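Local coordinates for periplasmic solute binding protein (Pectobacterium atrosepticum, PDB 4RY1) that probably binds a sugar in the periplasm and delivers it to an ABC-type importer, as other bacterial family 1 solute-binding proteins do, at residues Y122-W127 with D263-T268; A252-S257 with N345-A350; Q163-V168 with P219-F224. All blocks are in the same frame, centred on the assembly; numbering follows the deposited sequence.

Contact 1. Residues Y122-W127 with D263-T268. With GOL (glycerol), chain D.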
# COMPACT_ATOMS: atom_id res chain seq x y z
N TYR A 122 -12.65 -10.01 1.54
CA TYR A 122 -13.35 -11.08 0.87
C TYR A 122 -14.77 -10.70 0.54
O TYR A 122 -15.41 -9.94 1.27
CB TYR A 122 -13.37 -12.33 1.75
CG TYR A 122 -12.05 -13.01 2.00
CD1 TYR A 122 -11.21 -13.39 0.94
CD2 TYR A 122 -11.64 -13.34 3.31
CE1 TYR A 122 -10.02 -14.07 1.18
CE2 TYR A 122 -10.45 -14.02 3.54
CZ TYR A 122 -9.64 -14.38 2.49
OH TYR A 122 -8.46 -15.08 2.71
N ASN A 123 -15.26 -11.29 -0.55
CA ASN A 123 -16.66 -11.17 -0.96
C ASN A 123 -17.44 -12.29 -0.28
O ASN A 123 -17.38 -13.46 -0.68
CB ASN A 123 -16.81 -11.25 -2.47
CG ASN A 123 -18.23 -10.95 -2.92
OD1 ASN A 123 -19.19 -11.42 -2.29
ND2 ASN A 123 -18.38 -10.15 -3.97
N LYS A 124 -18.14 -11.91 0.77
CA LYS A 124 -18.84 -12.88 1.61
C LYS A 124 -19.81 -13.77 0.82
O LYS A 124 -19.89 -14.98 1.03
CB LYS A 124 -19.62 -12.16 2.70
CG LYS A 124 -20.46 -13.08 3.57
CD LYS A 124 -21.27 -12.29 4.60
CE LYS A 124 -22.43 -13.05 5.20
NZ LYS A 124 -21.94 -14.24 5.93
N THR A 125 -20.54 -13.14 -0.08
CA THR A 125 -21.58 -13.84 -0.85
C THR A 125 -20.97 -15.00 -1.64
O THR A 125 -21.44 -16.13 -1.61
CB THR A 125 -22.31 -12.87 -1.79
OG1 THR A 125 -22.83 -11.78 -1.01
CG2 THR A 125 -23.46 -13.55 -2.53
N THR A 126 -19.89 -14.70 -2.33
CA THR A 126 -19.19 -15.73 -3.11
C THR A 126 -18.64 -16.90 -2.27
O THR A 126 -18.83 -18.07 -2.62
CB THR A 126 -18.08 -15.12 -3.95
OG1 THR A 126 -18.60 -13.98 -4.65
CG2 THR A 126 -17.57 -16.15 -4.94
N TRP A 127 -17.94 -16.60 -1.18
CA TRP A 127 -17.42 -17.64 -0.28
C TRP A 127 -18.54 -18.53 0.29
O TRP A 127 -18.42 -19.76 0.35
CB TRP A 127 -16.59 -17.00 0.85
CG TRP A 127 -15.20 -16.59 0.39
CD1 TRP A 127 -14.87 -15.43 -0.31
CD2 TRP A 127 -13.98 -17.34 0.53
NE1 TRP A 127 -13.52 -15.42 -0.56
CE2 TRP A 127 -12.96 -16.57 -0.07
CE3 TRP A 127 -13.65 -18.57 1.11
CZ2 TRP A 127 -11.63 -17.00 -0.12
CZ3 TRP A 127 -12.31 -18.99 1.06
CH2 TRP A 127 -11.33 -18.20 0.44
N ASP A 263 -25.62 -3.94 -2.96
CA ASP A 263 -25.95 -5.13 -2.17
C ASP A 263 -24.75 -6.08 -1.96
O ASP A 263 -24.89 -7.14 -1.34
CB ASP A 263 -27.11 -5.90 -2.81
CG ASP A 263 -26.71 -6.66 -4.07
OD1 ASP A 263 -25.98 -6.10 -4.92
OD2 ASP A 263 -27.13 -7.83 -4.21
N ALA A 264 -23.57 -5.69 -2.48
CA ALA A 264 -22.38 -6.51 -2.28
C ALA A 264 -21.91 -6.41 -0.82
O ALA A 264 -22.07 -5.37 -0.18
CB ALA A 264 -21.27 -6.10 -3.22
N VAL A 265 -21.35 -7.50 -0.32
CA VAL A 265 -20.82 -7.55 1.05
C VAL A 265 -19.36 -7.95 1.01
O VAL A 265 -19.04 -9.12 0.74
CB VAL A 265 -21.60 -8.53 1.95
CG1 VAL A 265 -20.97 -8.60 3.34
CG2 VAL A 265 -23.07 -8.11 2.04
N LEU A 266 -18.50 -6.98 1.31
CA LEU A 266 -17.06 -7.19 1.50
C LEU A 266 -16.75 -7.19 3.00
O LEU A 266 -17.27 -6.36 3.74
CB LEU A 266 -16.25 -6.11 0.78
CG LEU A 266 -16.38 -6.10 -0.75
CD1 LEU A 266 -15.52 -4.99 -1.31
CD2 LEU A 266 -16.02 -7.42 -1.43
N GLU A 267 -15.90 -8.12 3.43
CA GLU A 267 -15.51 -8.28 4.82
C GLU A 267 -14.01 -8.47 5.00
O GLU A 267 -13.32 -9.02 4.14
CB GLU A 267 -16.20 -9.49 5.45
CG GLU A 267 -17.70 -9.50 5.40
CD GLU A 267 -18.29 -10.66 6.17
OE1 GLU A 267 -17.83 -11.82 5.98
OE2 GLU A 267 -19.22 -10.42 6.98
N THR A 268 -13.52 -8.02 6.15
CA THR A 268 -12.16 -8.27 6.57
C THR A 268 -12.01 -9.77 6.91
O THR A 268 -12.86 -10.33 7.59
CB THR A 268 -11.75 -7.35 7.75
OG1 THR A 268 -10.36 -7.51 8.04
CG2 THR A 268 -12.56 -7.64 8.99
C1 GOL D . -18.16 -14.94 7.25
O1 GOL D . -19.20 -14.04 6.87
C2 GOL D . -18.42 -16.33 6.68
O2 GOL D . -19.62 -16.37 5.91
C3 GOL D . -17.22 -16.76 5.85
O3 GOL D . -16.40 -17.60 6.69
O HOH W 1 -21.30 -9.72 -2.13
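Tyr122 and Glu267 form an antiparallel hydrogen-bonded pair that joins the end of strand 107-123 to the short strand 266-268. Tyr122 N reaches Glu267 O at 2.9 Å, nearly straight at 168°, and Glu267 N returns the bond to Tyr122 O. Asn123 and Leu266 follow as the non-hydrogen-bonded pair, and Lys124 N, already in the helix, donates to Val265 O at 2.9 Å.

Apolar contact flanks these bonds. CD2 of Leu266 lies 3.8 Å from Asn123 CA, and Val265 CG1 meets Lys124 CB at 3.9 Å.

Among the polar side chains, Asn123 is the N-cap of helix 124-130: CG stands anti to its backbone N (chi1 -173°), and OD1 accepts a weak bond from Thr126 N. Water 1 donates to the same OD1, accepts from Val265 N and also bonds Thr125 OG1. Lys124 NZ stays 4.8 Å from Glu267 OE1. Glycerol O1 accepts a hydrogen bond from Lys124 NZ and donates one to Glu267 OE1. Asp128 forms a salt bridge with NZ, and Tyr134 OH bonds OE1.

The strand pairing is thus direct, whereas the Lys124 and Glu267 ends are linked indirectly, through a glycerol probably from the crystallisation liquor, each also having a direct protein partner.

Contact 2. Residues A252-S257 with N345-A350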
# COMPACT_ATOMS: atom_id res chain seq x y z
N ALA A 252 -6.38 1.16 0.53
CA ALA A 252 -6.96 0.95 -0.81
C ALA A 252 -8.39 0.44 -0.78
O ALA A 252 -9.03 0.29 -1.82
CB ALA A 252 -6.10 -0.04 -1.58
N ILE A 253 -8.89 0.11 0.40
CA ILE A 253 -10.24 -0.46 0.51
C ILE A 253 -11.30 0.43 -0.13
O ILE A 253 -12.14 -0.07 -0.86
CB ILE A 253 -10.57 -0.78 1.98
CG1 ILE A 253 -9.74 -1.99 2.44
CG2 ILE A 253 -12.07 -1.00 2.17
CD1 ILE A 253 -9.77 -2.21 3.94
N TYR A 254 -11.24 1.74 0.11
CA TYR A 254 -12.26 2.65 -0.44
C TYR A 254 -12.24 2.59 -1.97
O TYR A 254 -13.28 2.50 -2.62
CB TYR A 254 -12.06 4.09 0.05
CG TYR A 254 -12.72 4.42 1.37
CD1 TYR A 254 -12.89 3.45 2.35
CD2 TYR A 254 -13.16 5.69 1.63
CE1 TYR A 254 -13.50 3.75 3.55
CE2 TYR A 254 -13.77 6.00 2.83
CZ TYR A 254 -13.93 5.01 3.79
OH TYR A 254 -14.57 5.28 5.00
N THR A 255 -11.05 2.59 -2.54
CA THR A 255 -10.90 2.48 -3.99
C THR A 255 -11.52 1.20 -4.55
O THR A 255 -12.23 1.20 -5.56
CB THR A 255 -9.43 2.57 -4.40
OG1 THR A 255 -8.88 3.82 -3.96
CG2 THR A 255 -9.28 2.43 -5.91
N TYR A 256 -11.21 0.06 -3.92
CA TYR A 256 -11.75 -1.22 -4.39
C TYR A 256 -13.24 -1.41 -4.10
O TYR A 256 -13.92 -2.19 -4.77
CB TYR A 256 -10.92 -2.43 -3.90
CG TYR A 256 -9.67 -2.55 -4.74
CD1 TYR A 256 -8.64 -1.63 -4.60
CD2 TYR A 256 -9.54 -3.53 -5.73
CE1 TYR A 256 -7.51 -1.69 -5.38
CE2 TYR A 256 -8.40 -3.59 -6.53
CZ TYR A 256 -7.39 -2.67 -6.35
OH TYR A 256 -6.25 -2.64 -7.13
N SER A 257 -13.74 -0.66 -3.12
CA SER A 257 -15.15 -0.68 -2.79
C SER A 257 -15.98 0.20 -3.72
O SER A 257 -17.19 0.02 -3.84
CB SER A 257 -15.34 -0.19 -1.35
OG SER A 257 -14.92 -1.16 -0.42
N ASN A 345 -17.81 0.09 9.22
CA ASN A 345 -16.91 0.63 8.22
C ASN A 345 -15.79 -0.36 7.94
O ASN A 345 -15.06 -0.76 8.84
CB ASN A 345 -16.36 1.98 8.69
CG ASN A 345 -15.46 2.61 7.65
OD1 ASN A 345 -14.33 2.16 7.47
ND2 ASN A 345 -15.96 3.61 6.95
N LEU A 346 -15.67 -0.76 6.67
CA LEU A 346 -14.75 -1.83 6.29
C LEU A 346 -13.27 -1.46 6.54
O LEU A 346 -12.46 -2.29 6.96
CB LEU A 346 -14.96 -2.25 4.83
CG LEU A 346 -14.12 -3.39 4.29
CD1 LEU A 346 -14.23 -4.67 5.12
CD2 LEU A 346 -14.53 -3.65 2.86
N LEU A 347 -12.91 -0.21 6.23
CA LEU A 347 -11.56 0.28 6.53
C LEU A 347 -11.26 0.20 8.04
O LEU A 347 -10.24 -0.32 8.44
CB LEU A 347 -11.36 1.69 5.98
CG LEU A 347 -10.19 2.50 6.56
CD1 LEU A 347 -8.83 1.84 6.33
CD2 LEU A 347 -10.22 3.90 5.99
N ALA A 348 -12.19 0.68 8.86
CA ALA A 348 -11.99 0.65 10.30
C ALA A 348 -11.84 -0.78 10.77
O ALA A 348 -11.01 -1.10 11.60
CB ALA A 348 -13.17 1.30 11.00
N ASN A 349 -12.66 -1.66 10.21
CA ASN A 349 -12.62 -3.06 10.63
C ASN A 349 -11.29 -3.74 10.23
O ASN A 349 -10.65 -4.45 11.03
CB ASN A 349 -13.82 -3.81 10.02
CG ASN A 349 -15.14 -3.45 10.69
OD1 ASN A 349 -15.17 -3.08 11.86
ND2 ASN A 349 -16.23 -3.54 9.95
N ALA A 350 -10.84 -3.49 9.00
CA ALA A 350 -9.56 -4.02 8.54
C ALA A 350 -8.37 -3.47 9.33
O ALA A 350 -7.45 -4.21 9.71
CB ALA A 350 -9.38 -3.71 7.07
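Two short helical segments, 253-257 and the start of helix 346-356, pack side by side through Ile253, Tyr254, Leu346, Leu347 and Ala350. Their axes approach to 10.8 Å, with N-to-C directions 137° apart. Both branches of Ile253 make contact: CG2, anti to the backbone N, touches Leu346 CD2 at 3.7 Å, the two side chains crossing at about a right angle, while CD1 presses on Ala350 CB at 3.5 Å, tighter than usual for carbons. An extended chi2 of 168° carries CD1 to that methyl.

Helix 346-356 lies against the mixed sheet of this periplasmic-binding-protein fold, where Ile121 of strand 107-123 touches both Ile253 and Leu346, and Leu266 of strand 266-268 touches Leu346 and Ser257.

At the N-terminal end of that helix, Asn345 is the N-cap and uses the two ends of its amide separately. OD1 accepts from Ala348 N at 2.9 Å, while ND2 donates almost straight to Tyr254 OH, also at 2.9 Å. The hydroxyl oxygen lies close to the amide plane, although ring and amide are turned 43° apart. Further along the ring, Tyr254 CE1 rests 3.8 Å from Leu347 CB.

Contact 3. Residues Q163-V168 with P219-F224; sequences QGASDV and PDQRYF
Gln221 and Phe224, on the same helix, reach the 163-168 loop in different ways: the first through its amide, the second through CB and the ring atoms CG and CD1. The Gln221 chain bends at chi2 (-79°), which turns CD back from an extended course, and its amide comes to lie beside Gly164, Ala165 and Val168. NE2 donates to Gly164 O at 3.1 Å. The N-H points almost straight at the oxygen (171°), and the oxygen lies close to the amide plane, yet the donor sits above the plane of the Gly164 carbonyl, 54° out of it. OE1 faces Ala165, with CA at 3.2 Å, and also accepts from Gln382 on helix 371-385, so both ends of this buried amide have partners. Val168 runs past Gln221 in the opposite direction, its CG2 3.6 Å from NE2.

Phe224 brings CB to 3.6 Å from Ala165 N and CG to 3.6 Å from Gly164 CA, an oblique approach to the ring. Gly164 has a positive phi, a conformation that favours glycine. Water 2 accepts from Ala165 N and donates to Phe224 O, bridging the two backbones.

Asp220 caps helix 221-225, its OD1 accepting from Tyr223 N at 2.9 Å. The whole is an N-capped helix docked by its first turn onto an irregular loop that precedes helix 169-183, in a predominantly helical region of the fold.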
# COMPACT_ATOMS: atom_id res chain seq x y z
N GLN A 163 -3.67 -5.51 -9.30
CA GLN A 163 -3.29 -4.72 -10.48
C GLN A 163 -3.05 -5.62 -11.70
O GLN A 163 -2.39 -5.22 -12.66
CB GLN A 163 -2.11 -3.81 -10.15
CG GLN A 163 -2.46 -2.74 -9.11
CD GLN A 163 -1.34 -1.76 -8.80
OE1 GLN A 163 -0.62 -1.33 -9.68
NE2 GLN A 163 -1.23 -1.38 -7.53
N GLY A 164 -3.62 -6.82 -11.65
CA GLY A 164 -3.72 -7.68 -12.84
C GLY A 164 -2.37 -8.05 -13.42
O GLY A 164 -1.50 -8.56 -12.72
N ALA A 165 -2.21 -7.77 -14.71
CA ALA A 165 -0.97 -8.03 -15.46
C ALA A 165 -0.04 -6.82 -15.50
O ALA A 165 1.04 -6.90 -16.06
CB ALA A 165 -1.28 -8.50 -16.86
N SER A 166 -0.46 -5.71 -14.90
CA SER A 166 0.36 -4.49 -14.86
C SER A 166 1.47 -4.59 -13.81
O SER A 166 2.59 -4.12 -14.01
CB SER A 166 -0.52 -3.25 -14.61
OG SER A 166 -1.37 -3.04 -15.72
N ASP A 167 1.14 -5.19 -12.67
CA ASP A 167 2.04 -5.22 -11.53
C ASP A 167 1.49 -6.30 -10.60
O ASP A 167 0.28 -6.39 -10.44
CB ASP A 167 2.02 -3.78 -10.98
CG ASP A 167 2.37 -3.62 -9.52
OD1 ASP A 167 1.97 -4.41 -8.65
OD2 ASP A 167 3.02 -2.57 -9.25
N VAL A 168 2.37 -7.14 -10.05
CA VAL A 168 1.95 -8.23 -9.15
C VAL A 168 2.65 -8.08 -7.79
O VAL A 168 3.01 -9.04 -7.12
CB VAL A 168 2.09 -9.63 -9.79
CG1 VAL A 168 1.34 -10.68 -8.96
CG2 VAL A 168 1.56 -9.59 -11.22
N PRO A 219 -6.39 -16.31 -10.45
CA PRO A 219 -6.20 -16.49 -11.88
C PRO A 219 -4.78 -16.22 -12.31
O PRO A 219 -4.05 -15.50 -11.62
CB PRO A 219 -7.11 -15.44 -12.51
CG PRO A 219 -7.99 -14.96 -11.41
CD PRO A 219 -7.14 -15.08 -10.17
N ASP A 220 -4.40 -16.75 -13.46
CA ASP A 220 -3.06 -16.56 -13.99
C ASP A 220 -2.92 -15.26 -14.76
O ASP A 220 -3.87 -14.48 -14.88
CB ASP A 220 -2.61 -17.80 -14.80
CG ASP A 220 -3.31 -17.93 -16.13
OD1 ASP A 220 -4.08 -17.04 -16.53
OD2 ASP A 220 -3.08 -18.96 -16.79
N GLN A 221 -1.73 -15.01 -15.29
CA GLN A 221 -1.49 -13.73 -15.96
C GLN A 221 -2.13 -13.67 -17.36
O GLN A 221 -2.37 -12.57 -17.88
CB GLN A 221 -0.01 -13.40 -16.03
CG GLN A 221 0.56 -13.07 -14.66
CD GLN A 221 0.19 -11.66 -14.28
OE1 GLN A 221 0.69 -10.71 -14.89
NE2 GLN A 221 -0.68 -11.51 -13.29
N ARG A 222 -2.42 -14.83 -17.95
CA ARG A 222 -3.20 -14.88 -19.20
C ARG A 222 -4.61 -14.32 -18.97
O ARG A 222 -5.12 -13.50 -19.75
CB ARG A 222 -3.29 -16.29 -19.76
CG ARG A 222 -1.96 -16.91 -20.19
CD ARG A 222 -2.21 -18.30 -20.72
NE ARG A 222 -1.07 -18.96 -21.34
CZ ARG A 222 -0.74 -18.87 -22.63
NH1 ARG A 222 -1.39 -18.08 -23.48
NH2 ARG A 222 0.31 -19.55 -23.07
N TYR A 223 -5.20 -14.73 -17.86
CA TYR A 223 -6.54 -14.24 -17.46
C TYR A 223 -6.50 -12.71 -17.33
O TYR A 223 -7.31 -12.01 -17.91
CB TYR A 223 -6.97 -14.89 -16.16
CG TYR A 223 -8.24 -14.39 -15.54
CD1 TYR A 223 -8.25 -13.20 -14.82
CD2 TYR A 223 -9.41 -15.12 -15.60
CE1 TYR A 223 -9.40 -12.74 -14.18
CE2 TYR A 223 -10.57 -14.67 -14.97
CZ TYR A 223 -10.56 -13.47 -14.27
OH TYR A 223 -11.69 -13.00 -13.62
N PHE A 224 -5.56 -12.20 -16.56
CA PHE A 224 -5.53 -10.75 -16.32
C PHE A 224 -5.21 -9.97 -17.59
O PHE A 224 -5.79 -8.90 -17.84
CB PHE A 224 -4.66 -10.38 -15.12
CG PHE A 224 -5.30 -10.77 -13.83
CD1 PHE A 224 -6.41 -10.08 -13.36
CD2 PHE A 224 -4.87 -11.89 -13.13
CE1 PHE A 224 -7.05 -10.48 -12.20
CE2 PHE A 224 -5.50 -12.28 -11.96
CZ PHE A 224 -6.61 -11.59 -11.51
O HOH W 2 -4.89 -6.80 -15.86

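Contact 3 is the most buried, with four of its five touching residues buried, whereas contacts 1 and 2 are only partly so. Contacts 1 and 2 adjoin: Leu346 CD2 lies 3.6 Å from Leu266 CB, so helix 346-356 packs on strand 266-268, and helix 253-257 and strand 266-268 follow each other in the chain. Contact 3 is nested in the loop closed by contact 1, but their nearest atoms are about 11 Å apart. The chemistry differs accordingly: backbone pairing with glycerol-bridged side chains in contact 1, branched aliphatic packing with one side-chain bond in contact 2, and a buried amide donating to a loop carbonyl in contact 3.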